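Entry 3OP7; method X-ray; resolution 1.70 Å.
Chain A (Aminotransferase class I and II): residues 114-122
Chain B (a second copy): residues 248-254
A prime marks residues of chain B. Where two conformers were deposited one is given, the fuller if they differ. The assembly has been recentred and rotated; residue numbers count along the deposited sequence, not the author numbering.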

# COMPACT_ATOMS: atom_id res chain seq x y z
N THR A 114 -2.83 -7.86 19.79
CA THR A 114 -1.63 -7.50 19.11
C THR A 114 -2.02 -6.52 18.01
O THR A 114 -3.17 -6.09 17.94
CB THR A 114 -0.94 -8.74 18.45
OG1 THR A 114 0.33 -8.34 17.97
CG2 THR A 114 -1.76 -9.35 17.27
N TYR A 115 -1.11 -6.18 17.12
CA TYR A 115 -1.46 -5.31 15.98
C TYR A 115 -2.56 -5.91 15.10
O TYR A 115 -2.48 -7.08 14.69
CB TYR A 115 -0.20 -5.02 15.16
CG TYR A 115 -0.33 -3.76 14.33
CD1 TYR A 115 -0.44 -2.54 14.94
CD2 TYR A 115 -0.32 -3.80 12.95
CE1 TYR A 115 -0.55 -1.38 14.22
CE2 TYR A 115 -0.39 -2.66 12.23
CZ TYR A 115 -0.54 -1.44 12.86
OH TYR A 115 -0.65 -0.24 12.13
N GLN A 116 -3.64 -5.17 14.85
CA GLN A 116 -4.88 -5.78 14.33
C GLN A 116 -4.74 -6.48 12.98
O GLN A 116 -5.48 -7.41 12.69
CB GLN A 116 -6.02 -4.73 14.31
CG GLN A 116 -7.38 -5.29 13.91
CD GLN A 116 -8.51 -4.29 14.04
OE1 GLN A 116 -8.33 -3.20 14.60
NE2 GLN A 116 -9.70 -4.65 13.54
N GLN A 117 -3.79 -6.05 12.16
CA GLN A 117 -3.56 -6.72 10.88
C GLN A 117 -3.38 -8.24 11.06
O GLN A 117 -3.81 -9.03 10.21
CB GLN A 117 -2.29 -6.20 10.23
CG GLN A 117 -2.42 -4.82 9.53
CD GLN A 117 -1.17 -4.51 8.75
OE1 GLN A 117 -0.10 -4.39 9.34
NE2 GLN A 117 -1.30 -4.37 7.42
N LEU A 118 -2.68 -8.59 12.12
CA LEU A 118 -2.12 -9.92 12.26
C LEU A 118 -3.18 -11.00 12.47
O LEU A 118 -2.93 -12.17 12.11
CB LEU A 118 -1.06 -9.99 13.37
CG LEU A 118 0.18 -9.11 13.14
CD1 LEU A 118 1.04 -9.23 14.42
CD2 LEU A 118 0.95 -9.43 11.79
N TYR A 119 -4.35 -10.64 12.99
CA TYR A 119 -5.46 -11.58 13.16
C TYR A 119 -6.65 -11.30 12.25
O TYR A 119 -7.26 -12.25 11.77
CB TYR A 119 -5.87 -11.71 14.62
CG TYR A 119 -6.19 -10.42 15.34
CD1 TYR A 119 -7.46 -9.87 15.26
CD2 TYR A 119 -5.23 -9.74 16.06
CE1 TYR A 119 -7.75 -8.71 15.92
CE2 TYR A 119 -5.49 -8.57 16.67
CZ TYR A 119 -6.77 -8.04 16.60
OH TYR A 119 -7.06 -6.85 17.22
N ASP A 120 -6.96 -10.04 11.95
CA ASP A 120 -8.12 -9.74 11.12
C ASP A 120 -7.88 -9.93 9.63
O ASP A 120 -8.81 -10.30 8.92
CB ASP A 120 -8.73 -8.39 11.48
CG ASP A 120 -9.71 -8.49 12.66
OD1 ASP A 120 -10.24 -9.62 12.94
OD2 ASP A 120 -9.94 -7.43 13.33
N ILE A 121 -6.66 -9.71 9.15
CA ILE A 121 -6.43 -10.02 7.74
C ILE A 121 -6.65 -11.51 7.49
O ILE A 121 -7.41 -11.87 6.57
CB ILE A 121 -5.09 -9.44 7.18
CG1 ILE A 121 -5.14 -7.91 7.18
CG2 ILE A 121 -4.85 -9.96 5.76
CD1 ILE A 121 -3.83 -7.22 6.82
N PRO A 122 -6.03 -12.41 8.29
CA PRO A 122 -6.27 -13.80 7.93
C PRO A 122 -7.74 -14.21 8.03
O PRO A 122 -8.21 -14.96 7.20
CB PRO A 122 -5.40 -14.61 8.90
CG PRO A 122 -4.60 -13.66 9.69
CD PRO A 122 -4.87 -12.24 9.17
N ARG B 248 -8.04 2.03 6.12
CA ARG B 248 -6.74 2.32 5.52
C ARG B 248 -5.54 1.79 6.34
O ARG B 248 -4.50 1.59 5.76
CB ARG B 248 -6.62 3.83 5.20
CG ARG B 248 -7.66 4.22 4.13
CD ARG B 248 -7.78 5.74 3.79
NE ARG B 248 -6.57 6.31 3.21
CZ ARG B 248 -5.71 7.09 3.84
NH1 ARG B 248 -5.88 7.40 5.13
NH2 ARG B 248 -4.64 7.55 3.20
N ASP B 249 -5.66 1.54 7.64
CA ASP B 249 -4.53 0.94 8.35
C ASP B 249 -4.33 -0.54 8.02
O ASP B 249 -3.30 -1.11 8.38
CB ASP B 249 -4.56 1.12 9.86
CG ASP B 249 -4.41 2.56 10.31
OD1 ASP B 249 -4.42 3.45 9.44
OD2 ASP B 249 -4.30 2.74 11.54
N TYR B 250 -5.25 -1.16 7.31
CA TYR B 250 -4.96 -2.54 6.91
C TYR B 250 -4.01 -2.57 5.76
O TYR B 250 -3.37 -3.60 5.52
CB TYR B 250 -6.25 -3.25 6.48
CG TYR B 250 -7.14 -3.70 7.59
CD1 TYR B 250 -6.77 -4.73 8.46
CD2 TYR B 250 -8.39 -3.12 7.80
CE1 TYR B 250 -7.59 -5.17 9.40
CE2 TYR B 250 -9.23 -3.55 8.77
CZ TYR B 250 -8.85 -4.60 9.59
OH TYR B 250 -9.61 -5.09 10.66
N THR B 251 -4.01 -1.52 4.94
CA THR B 251 -3.29 -1.54 3.68
C THR B 251 -2.17 -0.53 3.50
O THR B 251 -1.20 -0.81 2.79
CB THR B 251 -4.32 -1.34 2.54
OG1 THR B 251 -4.88 -0.04 2.65
CG2 THR B 251 -5.44 -2.46 2.65
N MSE B 252 -2.29 0.68 4.08
CA MSE B 252 -1.35 1.73 3.80
C MSE B 252 -1.01 2.66 4.99
O MSE B 252 0.10 3.14 5.06
CB MSE B 252 -1.81 2.54 2.60
CG MSE B 252 -3.09 3.22 2.84
SE MSE B 252 -3.82 4.30 1.46
CE MSE B 252 -4.61 2.73 0.60
N ILE B 253 -1.98 2.86 5.89
CA ILE B 253 -2.07 4.02 6.85
C ILE B 253 -2.25 5.36 6.11
O ILE B 253 -3.25 6.08 6.31
CB ILE B 253 -0.93 4.10 7.88
CG1 ILE B 253 -0.82 2.79 8.67
CG2 ILE B 253 -1.18 5.33 8.84
CD1 ILE B 253 0.27 2.75 9.70
N CYS B 254 -1.25 5.69 5.31
CA CYS B 254 -1.22 6.90 4.52
C CYS B 254 -0.15 6.76 3.44
O CYS B 254 0.69 5.84 3.43
CB CYS B 254 -0.91 8.10 5.44
SG CYS B 254 0.54 7.89 6.34
O HOH W 1 -1.03 -0.55 9.69
O HOH W 2 -2.68 1.50 13.23

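How does Tyr115 reach the second chain when its CA-to-CB bond points sideways? With chi1 in the t well, its long ring carries the hydroxyl across the gap, and two waters complete the link. Tyr115 OH lies 2.5 Å from the oxygen of water 1, which donates to Asp249′ O over 2.7 Å. It also lies 2.9 Å from the oxygen of water 2, which donates to Asp249′ OD2 over 2.6 Å. One aspartate is thus engaged through both backbone and side chain. Beside these polar links, Tyr115 OH sits 4.0 Å from Ile253′ CD1, a simple packing contact.

What does Gln116 do next to the Tyr250′ hydroxyl? Its CA-to-CB bond points toward chain B, and its extended side chain, t at both chi1 and chi2, brings NE2 within 2.9 Å of Tyr250′ OH. Within its own chain, Gln116 NE2 donates to Asp120 OD2 at 2.8 Å, joining two side chains four residues apart.

Which direct hydrogen bond joins the stretches? Gln117 NE2 donates to Tyr250′ O over 2.9 Å, with an N-H...O angle of 140°. Gln117 starts sideways, but its end comes nearer; an amide suits this place because it offers a proton to a backbone carbonyl without bringing a charge into a buried site.

How is the Tyr250′ ring received further along? Tyr250′ gives up 123 Å², the largest share of the 306 Å² buried between the stretches. Asp120 CB meets the ring at its edge, 3.5 Å from Tyr250′ OH. One residue on, Ile121 CG1 packs 3.8 Å from Tyr250′ CD1, an apolar contact that suits the ring's carbon atoms. Tyrosine fits here because its ring offers carbon to Ile121 while its hydroxyl extends to the polar group of Gln116.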